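Local coordinates for protein phosphoribosylformylglycinamidine cyclo-ligase (Thermus thermophilus HB8, PDB 5AVM) that probably catalyses the ATP-dependent ring closure of formylglycinamidine ribonucleotide to 5-aminoimidazole ribonucleotide in de novo purine biosynthesis, at residues Arg219-Tyr224 with Ala241-Gly246; Pro207-Ser212 with Ile272-Pro277; Leu225-Leu230 with Lys314-Phe319. All coordinates share one frame; numbering follows the deposited sequence.

How the contacts relate
Contact 1 lies in the core, about 2 Å from the centre of the chain, whereas contacts 2 and 3, partly buried, have their centres about 19 and 15 Å from it. Chemistry follows placement: contact 1 is a direct bond between two buried histidines, contact 2 joins apolar packing to a water bridge, and contact 3 sets leucine methyls against main-chain carbonyls beside a second water bridge. All three involve the chain between 207 and 230. Contact 2 uses the loop before helix 213-218, contact 1 the loop after it, and contact 3 helix 225-233, which follows directly. A salt bridge, R219 NH2 to E211 OE1 (2.8 Å), ties contacts 1 and 2; contacts 2 and 3 do not touch.

Contact 1 of 3, residues Arg219-Tyr224 with Ala241-Gly246; sequences RPHRAY and AAHITG
H221 and H243 meet through their NE2 atoms in a hydrogen bond of 2.7 Å, the chief link between the loop 219-224 and the end of strand 240-243. Either nitrogen could be the donor, and at 150° the bond is moderately bent. The two side chains come from opposite directions. Each has CG anti to the backbone N (chi1 near -171° in both), which carries each imidazole out toward the other. The rings touch rim to rim, neither over the face of the other, with centroids 4.7 Å apart and planes at 65°. Their CE1 atoms sit beside the bond at 3.4 Å from each other. T245 completes the local packing: its methyl CG2 stands over one face of the H243 ring, offset toward the rim, and comes within 4.5 Å of H221 CE1. Both rings are held at their second nitrogen as well, H221 ND1 by T187 OG1 and H243 ND1 by D90 OD1, which probably fixes their rotation. The H221 backbone is gripped by D82 through N and by N85 through O. A leucine in place of H221 would probably leave H243 NE2 without its mate and T187 without a nitrogen to bind, deep in the protein interior. Since D82, N85 and D90 belong to helix 79-92 of the N-terminal family region, whereas both histidines lie in the C-terminal one, the pair sits at the junction of the two halves of the PurM-type AIR synthase fold.

Contact 2 of 3, residues Pro207-Ser212 with Ile272-Pro277; sequences PELGES and IPPVFP
L209 and P274 bring the loop before helix 213-218 against residues P274 and V275, by helix 275-283, a loop-on-helix packing within the C-terminal region of the AIR synthase fold. The apolar part rests on one methyl. L209 CD2 lies against the backbone where P274 joins V275, 3.7 Å from V275 N, and also approaches P274 CB at 4.0 Å. CG of L209 is anti to the carbonyl carbon (chi1 -55°), and this turn carries the methyl across to the helix. V275 adds its CB at the margin of the same patch, while its side chain also packs on P185 and on L217 of helix 213-218. A second kind of contact is between backbone and ring: the carbonyl oxygen E208 O lies 3.4 Å from P274 CB, a van der Waals approach to the proline ring. A weak hydrogen bond from G210 N to P207 O closes the turn that presents E208 and L209. The polar part lies at the exposed side and centres on E208. Its carboxylate is shared, with OE2 in a salt bridge to R281 farther along helix 275-283 and OE1 directed to a water. That water donates both its hydrogens across the contact, to E208 OE1 at 2.8 Å and to P274 O at 2.6 Å.

Contact 3 of 3, residues Leu225-Leu230 with Lys314-Phe319; sequences LKEFRL and KLVEGF
E227 reaches the backbone of E317 through a single water, so that a carboxylate on the helix bridges to a main-chain N-H of the loop. OE2 of E227 receives a hydrogen from the water at 2.7 Å, and the same water accepts the backbone N-H of E317 at 2.9 Å. In this way the helix holds the loop through a main-chain group, without a direct polar bond. The E227 chain bends at chi2 (75°), which folds the carboxylate round, and its aliphatic stem crosses the side chain of V316 at about a right angle. The modelled approach of E227 CG to V316 CG2 is closer than two carbons can sit, so the exact fit there is doubtful. The carboxylate of E317 leads away, its OE1 6.2 Å from E227 OE2, so any repulsion between the two acids is probably modest. One turn farther along the helix, L230 and L315 meet methyl to carbonyl. L230 CD1 lies 3.4 Å from L315 O, and L315 CD1 lies 3.9 Å from L230 O, so each leucine packs against the main chain of the other. E227, F228 and V316 all touch L180 of strand 176-181. F228 also reaches M300 and L302 of strand 298-304, and L225 packs on V88 and L92, so helix 225-233 packs against both this sheet and helix 79-92, F228 touching L92 as well, with the loop 314-319 along its flank.

Contact 1 of 3, residues Arg219-Tyr224 with Ala241-Gly246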
loop_
_atom_site.group_PDB
_atom_site.type_symbol
_atom_site.label_atom_id
_atom_site.label_comp_id
_atom_site.label_asym_id
_atom_site.label_seq_id
_atom_site.Cartn_x
_atom_site.Cartn_y
_atom_site.Cartn_z
ATOM N N ARG B 219 20.837 -10.711 2.287
ATOM C CA ARG B 219 20.226 -11.624 3.246
ATOM C C ARG B 219 18.913 -10.966 3.662
ATOM O O ARG B 219 18.896 -9.822 4.137
ATOM C CB ARG B 219 21.130 -11.820 4.466
ATOM C CG ARG B 219 20.534 -12.709 5.545
ATOM C CD ARG B 219 21.630 -13.414 6.323
ATOM N NE ARG B 219 22.324 -14.416 5.504
ATOM C CZ ARG B 219 23.648 -14.515 5.403
ATOM N NH1 ARG B 219 24.434 -13.671 6.067
ATOM N NH2 ARG B 219 24.187 -15.456 4.639
ATOM N N PRO B 220 17.792 -11.676 3.480
ATOM C CA PRO B 220 16.468 -11.156 3.826
ATOM C C PRO B 220 16.282 -10.563 5.225
ATOM O O PRO B 220 16.962 -10.938 6.181
ATOM C CB PRO B 220 15.557 -12.360 3.589
ATOM C CG PRO B 220 16.257 -13.098 2.481
ATOM C CD PRO B 220 17.694 -13.040 2.927
ATOM N N HIS B 221 15.348 -9.619 5.316
ATOM C CA HIS B 221 14.982 -8.980 6.575
ATOM C C HIS B 221 14.502 -10.144 7.456
ATOM O O HIS B 221 13.719 -10.978 7.008
ATOM C CB HIS B 221 13.839 -7.995 6.313
ATOM C CG HIS B 221 13.506 -7.111 7.476
ATOM N ND1 HIS B 221 13.676 -5.743 7.439
ATOM C CD2 HIS B 221 13.010 -7.395 8.702
ATOM C CE1 HIS B 221 13.300 -5.223 8.594
ATOM N NE2 HIS B 221 12.892 -6.204 9.377
ATOM N N ARG B 222 14.975 -10.211 8.696
ATOM C CA ARG B 222 14.593 -11.298 9.595
ATOM C C ARG B 222 13.267 -11.085 10.336
ATOM O O ARG B 222 13.033 -10.023 10.918
ATOM C CB ARG B 222 15.716 -11.531 10.607
ATOM C CG ARG B 222 15.501 -12.690 11.555
ATOM C CD ARG B 222 16.798 -13.026 12.273
ATOM N NE ARG B 222 17.790 -13.550 11.335
ATOM C CZ ARG B 222 19.087 -13.715 11.605
ATOM N NH1 ARG B 222 19.572 -13.391 12.797
ATOM N NH2 ARG B 222 19.902 -14.208 10.681
ATOM N N ALA B 223 12.411 -12.106 10.316
ATOM C CA ALA B 223 11.121 -12.062 11.000
ATOM C C ALA B 223 11.257 -12.642 12.401
ATOM O O ALA B 223 11.954 -13.635 12.599
ATOM C CB ALA B 223 10.085 -12.857 10.223
ATOM N N TYR B 224 10.576 -12.031 13.366
ATOM C CA TYR B 224 10.624 -12.495 14.750
ATOM C C TYR B 224 9.304 -13.080 15.237
ATOM O O TYR B 224 9.027 -13.086 16.438
ATOM C CB TYR B 224 11.054 -11.345 15.661
ATOM C CG TYR B 224 12.412 -10.811 15.279
ATOM C CD1 TYR B 224 13.558 -11.589 15.442
ATOM C CD2 TYR B 224 12.541 -9.569 14.669
ATOM C CE1 TYR B 224 14.795 -11.145 14.999
ATOM C CE2 TYR B 224 13.767 -9.115 14.224
ATOM C CZ TYR B 224 14.890 -9.907 14.388
ATOM O OH TYR B 224 16.101 -9.451 13.927
ATOM N N ALA B 241 7.887 -2.625 22.349
ATOM C CA ALA B 241 8.831 -3.232 21.427
ATOM C C ALA B 241 9.066 -2.264 20.292
ATOM O O ALA B 241 8.183 -1.477 19.936
ATOM C CB ALA B 241 8.286 -4.560 20.892
ATOM N N ALA B 242 10.267 -2.315 19.734
ATOM C CA ALA B 242 10.610 -1.432 18.643
ATOM C C ALA B 242 11.255 -2.219 17.537
ATOM O O ALA B 242 12.146 -3.028 17.781
ATOM C CB ALA B 242 11.556 -0.342 19.125
ATOM N N HIS B 243 10.773 -2.004 16.321
ATOM C CA HIS B 243 11.349 -2.649 15.160
ATOM C C HIS B 243 12.326 -1.573 14.712
ATOM O O HIS B 243 11.921 -0.432 14.500
ATOM C CB HIS B 243 10.294 -2.883 14.088
ATOM C CG HIS B 243 10.780 -3.708 12.939
ATOM N ND1 HIS B 243 10.206 -3.652 11.688
ATOM C CD2 HIS B 243 11.779 -4.618 12.854
ATOM C CE1 HIS B 243 10.832 -4.492 10.880
ATOM N NE2 HIS B 243 11.790 -5.090 11.564
ATOM N N ILE B 244 13.608 -1.922 14.610
ATOM C CA ILE B 244 14.647 -0.961 14.213
ATOM C C ILE B 244 14.794 -0.895 12.697
ATOM O O ILE B 244 15.551 -1.656 12.081
ATOM C CB ILE B 244 16.012 -1.312 14.854
ATOM C CG1 ILE B 244 15.828 -1.485 16.367
ATOM C CG2 ILE B 244 17.036 -0.219 14.554
ATOM C CD1 ILE B 244 15.026 -0.366 17.023
ATOM N N THR B 245 14.051 0.042 12.120
ATOM C CA THR B 245 14.014 0.256 10.693
ATOM C C THR B 245 14.597 1.629 10.363
ATOM O O THR B 245 15.555 2.059 11.000
ATOM C CB THR B 245 12.563 0.141 10.196
ATOM O OG1 THR B 245 11.725 1.009 10.970
ATOM C CG2 THR B 245 12.065 -1.295 10.345
ATOM N N GLY B 246 14.025 2.308 9.372
ATOM C CA GLY B 246 14.522 3.617 8.981
ATOM C C GLY B 246 14.746 4.513 10.175
ATOM O O GLY B 246 13.865 4.643 11.022
#

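Contact 2 of 3, residues Pro207-Ser212 with Ile272-Pro277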
loop_
_atom_site.group_PDB
_atom_site.type_symbol
_atom_site.label_atom_id
_atom_site.label_comp_id
_atom_site.label_asym_id
_atom_site.label_seq_id
_atom_site.Cartn_x
_atom_site.Cartn_y
_atom_site.Cartn_z
ATOM N N PRO B 207 37.001 -11.239 3.216
ATOM C CA PRO B 207 37.612 -11.914 4.361
ATOM C C PRO B 207 36.748 -11.865 5.613
ATOM O O PRO B 207 36.117 -12.854 5.985
ATOM C CB PRO B 207 38.933 -11.167 4.537
ATOM C CG PRO B 207 38.610 -9.791 4.036
ATOM C CD PRO B 207 37.839 -10.108 2.779
ATOM N N GLU B 208 36.714 -10.696 6.242
ATOM C CA GLU B 208 35.967 -10.483 7.478
ATOM C C GLU B 208 34.468 -10.794 7.497
ATOM O O GLU B 208 33.842 -10.702 8.554
ATOM C CB GLU B 208 36.187 -9.046 7.954
ATOM C CG GLU B 208 35.847 -7.975 6.932
ATOM C CD GLU B 208 36.370 -6.608 7.339
ATOM O OE1 GLU B 208 35.900 -6.064 8.362
ATOM O OE2 GLU B 208 37.260 -6.081 6.637
ATOM N N LEU B 209 33.892 -11.173 6.356
ATOM C CA LEU B 209 32.456 -11.467 6.302
ATOM C C LEU B 209 32.124 -12.954 6.362
ATOM O O LEU B 209 31.152 -13.349 7.010
ATOM C CB LEU B 209 31.823 -10.870 5.034
ATOM C CG LEU B 209 32.001 -9.372 4.765
ATOM C CD1 LEU B 209 31.159 -8.971 3.567
ATOM C CD2 LEU B 209 31.603 -8.567 5.987
ATOM N N GLY B 210 32.929 -13.779 5.695
ATOM C CA GLY B 210 32.666 -15.208 5.669
ATOM C C GLY B 210 31.808 -15.524 4.453
ATOM O O GLY B 210 31.385 -16.661 4.239
ATOM N N GLU B 211 31.563 -14.492 3.652
ATOM C CA GLU B 211 30.757 -14.592 2.445
ATOM C C GLU B 211 31.017 -13.317 1.656
ATOM O O GLU B 211 31.837 -12.493 2.070
ATOM C CB GLU B 211 29.277 -14.674 2.813
ATOM C CG GLU B 211 28.697 -13.367 3.343
ATOM C CD GLU B 211 27.448 -13.579 4.172
ATOM O OE1 GLU B 211 26.652 -14.475 3.827
ATOM O OE2 GLU B 211 27.258 -12.847 5.164
ATOM N N SER B 212 30.314 -13.147 0.537
ATOM C CA SER B 212 30.486 -11.961 -0.306
ATOM C C SER B 212 29.544 -10.815 0.061
ATOM O O SER B 212 28.707 -10.940 0.961
ATOM C CB SER B 212 30.263 -12.325 -1.771
ATOM O OG SER B 212 28.927 -12.741 -1.990
ATOM N N ILE B 272 27.257 -7.536 16.487
ATOM C CA ILE B 272 27.032 -6.649 15.356
ATOM C C ILE B 272 27.436 -7.357 14.068
ATOM O O ILE B 272 28.578 -7.789 13.934
ATOM C CB ILE B 272 27.860 -5.352 15.498
ATOM C CG1 ILE B 272 27.467 -4.627 16.787
ATOM C CG2 ILE B 272 27.642 -4.451 14.288
ATOM C CD1 ILE B 272 28.204 -3.323 17.019
ATOM N N PRO B 273 26.498 -7.519 13.114
ATOM C CA PRO B 273 26.870 -8.190 11.866
ATOM C C PRO B 273 28.180 -7.581 11.371
ATOM O O PRO B 273 28.393 -6.381 11.517
ATOM C CB PRO B 273 25.691 -7.873 10.948
ATOM C CG PRO B 273 24.545 -7.908 11.890
ATOM C CD PRO B 273 25.074 -7.140 13.091
ATOM N N PRO B 274 29.073 -8.397 10.787
ATOM C CA PRO B 274 30.365 -7.916 10.283
ATOM C C PRO B 274 30.281 -6.982 9.079
ATOM O O PRO B 274 31.202 -6.195 8.826
ATOM C CB PRO B 274 31.097 -9.209 9.953
ATOM C CG PRO B 274 29.981 -10.084 9.464
ATOM C CD PRO B 274 28.898 -9.830 10.492
ATOM N N VAL B 275 29.176 -7.076 8.340
ATOM C CA VAL B 275 28.971 -6.250 7.154
ATOM C C VAL B 275 28.873 -4.767 7.480
ATOM O O VAL B 275 29.169 -3.939 6.627
ATOM C CB VAL B 275 27.696 -6.659 6.394
ATOM C CG1 VAL B 275 26.462 -6.221 7.168
ATOM C CG2 VAL B 275 27.714 -6.059 5.008
ATOM N N PHE B 276 28.468 -4.431 8.708
ATOM C CA PHE B 276 28.338 -3.030 9.105
ATOM C C PHE B 276 29.659 -2.266 9.227
ATOM O O PHE B 276 29.890 -1.303 8.492
ATOM C CB PHE B 276 27.554 -2.913 10.415
ATOM C CG PHE B 276 26.096 -3.233 10.274
ATOM C CD1 PHE B 276 25.305 -2.544 9.359
ATOM C CD2 PHE B 276 25.510 -4.233 11.045
ATOM C CE1 PHE B 276 23.950 -2.851 9.214
ATOM C CE2 PHE B 276 24.158 -4.547 10.908
ATOM C CZ PHE B 276 23.379 -3.857 9.992
ATOM N N PRO B 277 30.543 -2.673 10.158
ATOM C CA PRO B 277 31.812 -1.952 10.289
ATOM C C PRO B 277 32.609 -1.973 8.992
ATOM O O PRO B 277 33.446 -1.105 8.752
ATOM C CB PRO B 277 32.508 -2.686 11.429
ATOM C CG PRO B 277 31.969 -4.083 11.316
ATOM C CD PRO B 277 30.512 -3.843 11.058
HETATM O O HOH W 1 33.569 -6.745 9.703
#

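Contact 3 of 3, residues Leu225-Leu230 with Lys314-Phe319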
loop_
_atom_site.group_PDB
_atom_site.type_symbol
_atom_site.label_atom_id
_atom_site.label_comp_id
_atom_site.label_asym_id
_atom_site.label_seq_id
_atom_site.Cartn_x
_atom_site.Cartn_y
_atom_site.Cartn_z
ATOM N N LEU B 225 8.500 -13.583 14.303
ATOM C CA LEU B 225 7.210 -14.162 14.659
ATOM C C LEU B 225 7.408 -15.408 15.532
ATOM O O LEU B 225 6.769 -15.556 16.581
ATOM C CB LEU B 225 6.409 -14.501 13.384
ATOM C CG LEU B 225 4.954 -14.993 13.526
ATOM C CD1 LEU B 225 4.160 -14.056 14.425
ATOM C CD2 LEU B 225 4.309 -15.093 12.148
ATOM N N LYS B 226 8.307 -16.289 15.104
ATOM C CA LYS B 226 8.597 -17.513 15.843
ATOM C C LYS B 226 9.003 -17.155 17.276
ATOM O O LYS B 226 8.531 -17.761 18.238
ATOM C CB LYS B 226 9.698 -18.287 15.112
ATOM C CG LYS B 226 9.358 -18.504 13.627
ATOM C CD LYS B 226 10.450 -19.212 12.820
ATOM C CE LYS B 226 10.509 -20.712 13.100
ATOM N NZ LYS B 226 11.539 -21.395 12.257
ATOM N N GLU B 227 9.862 -16.148 17.414
ATOM C CA GLU B 227 10.310 -15.689 18.727
ATOM C C GLU B 227 9.111 -15.342 19.599
ATOM O O GLU B 227 8.820 -16.029 20.576
ATOM C CB GLU B 227 11.180 -14.443 18.589
ATOM C CG GLU B 227 12.669 -14.692 18.577
ATOM C CD GLU B 227 13.184 -15.262 17.281
ATOM O OE1 GLU B 227 12.421 -15.292 16.294
ATOM O OE2 GLU B 227 14.368 -15.666 17.252
ATOM N N PHE B 228 8.426 -14.260 19.228
ATOM C CA PHE B 228 7.253 -13.771 19.946
ATOM C C PHE B 228 6.289 -14.864 20.368
ATOM O O PHE B 228 5.817 -14.870 21.503
ATOM C CB PHE B 228 6.509 -12.731 19.100
ATOM C CG PHE B 228 7.095 -11.356 19.190
ATOM C CD1 PHE B 228 8.338 -11.076 18.636
ATOM C CD2 PHE B 228 6.435 -10.351 19.889
ATOM C CE1 PHE B 228 8.921 -9.806 18.783
ATOM C CE2 PHE B 228 7.010 -9.079 20.041
ATOM C CZ PHE B 228 8.256 -8.810 19.488
ATOM N N ARG B 229 5.988 -15.785 19.463
ATOM C CA ARG B 229 5.073 -16.864 19.797
ATOM C C ARG B 229 5.611 -17.676 20.969
ATOM O O ARG B 229 4.857 -18.088 21.847
ATOM C CB ARG B 229 4.823 -17.743 18.569
ATOM C CG ARG B 229 3.805 -17.124 17.614
ATOM C CD ARG B 229 3.704 -17.862 16.286
ATOM N NE ARG B 229 2.607 -17.358 15.453
ATOM C CZ ARG B 229 2.451 -17.654 14.163
ATOM N NH1 ARG B 229 3.324 -18.449 13.555
ATOM N NH2 ARG B 229 1.422 -17.160 13.481
ATOM N N LEU B 230 6.922 -17.879 20.998
ATOM C CA LEU B 230 7.541 -18.632 22.080
ATOM C C LEU B 230 7.335 -17.913 23.402
ATOM O O LEU B 230 7.155 -18.547 24.443
ATOM C CB LEU B 230 9.040 -18.796 21.832
ATOM C CG LEU B 230 9.454 -19.568 20.582
ATOM C CD1 LEU B 230 10.973 -19.576 20.485
ATOM C CD2 LEU B 230 8.897 -20.986 20.645
ATOM N N LYS B 314 15.836 -17.642 27.797
ATOM C CA LYS B 314 15.891 -19.092 27.939
ATOM C C LYS B 314 15.032 -19.727 26.848
ATOM O O LYS B 314 15.124 -20.929 26.579
ATOM C CB LYS B 314 15.349 -19.506 29.308
ATOM C CG LYS B 314 15.946 -18.741 30.473
ATOM C CD LYS B 314 15.195 -19.057 31.769
ATOM C CE LYS B 314 15.664 -18.177 32.929
ATOM N NZ LYS B 314 14.835 -18.361 34.160
ATOM N N LEU B 315 14.194 -18.898 26.226
ATOM C CA LEU B 315 13.285 -19.337 25.170
ATOM C C LEU B 315 13.715 -18.790 23.814
ATOM O O LEU B 315 13.467 -19.401 22.769
ATOM C CB LEU B 315 11.865 -18.839 25.465
ATOM C CG LEU B 315 11.292 -19.068 26.866
ATOM C CD1 LEU B 315 9.997 -18.281 27.037
ATOM C CD2 LEU B 315 11.064 -20.554 27.080
ATOM N N VAL B 316 14.359 -17.633 23.831
ATOM C CA VAL B 316 14.771 -17.013 22.588
ATOM C C VAL B 316 16.213 -16.499 22.559
ATOM O O VAL B 316 16.829 -16.238 23.596
ATOM C CB VAL B 316 13.805 -15.854 22.238
ATOM C CG1 VAL B 316 13.717 -14.885 23.395
ATOM C CG2 VAL B 316 14.289 -15.125 21.013
ATOM N N GLU B 317 16.732 -16.374 21.340
ATOM C CA GLU B 317 18.078 -15.879 21.079
ATOM C C GLU B 317 18.065 -14.359 21.224
ATOM O O GLU B 317 17.740 -13.646 20.282
ATOM C CB GLU B 317 18.483 -16.270 19.656
ATOM C CG GLU B 317 19.869 -15.838 19.225
ATOM C CD GLU B 317 20.264 -16.456 17.896
ATOM O OE1 GLU B 317 20.236 -17.703 17.798
ATOM O OE2 GLU B 317 20.603 -15.707 16.952
ATOM N N GLY B 318 18.414 -13.863 22.407
ATOM C CA GLY B 318 18.407 -12.429 22.624
ATOM C C GLY B 318 19.600 -11.929 23.403
ATOM O O GLY B 318 20.485 -12.703 23.748
ATOM N N PHE B 319 19.618 -10.634 23.690
ATOM C CA PHE B 319 20.719 -10.026 24.421
ATOM C C PHE B 319 20.249 -8.867 25.298
ATOM O O PHE B 319 19.643 -7.917 24.795
ATOM C CB PHE B 319 21.761 -9.500 23.428
ATOM C CG PHE B 319 22.337 -10.559 22.532
ATOM C CD1 PHE B 319 23.418 -11.333 22.952
ATOM C CD2 PHE B 319 21.784 -10.798 21.277
ATOM C CE1 PHE B 319 23.939 -12.329 22.136
ATOM C CE2 PHE B 319 22.295 -11.791 20.450
ATOM C CZ PHE B 319 23.375 -12.560 20.879
HETATM O O HOH W 2 15.374 -17.494 18.977
#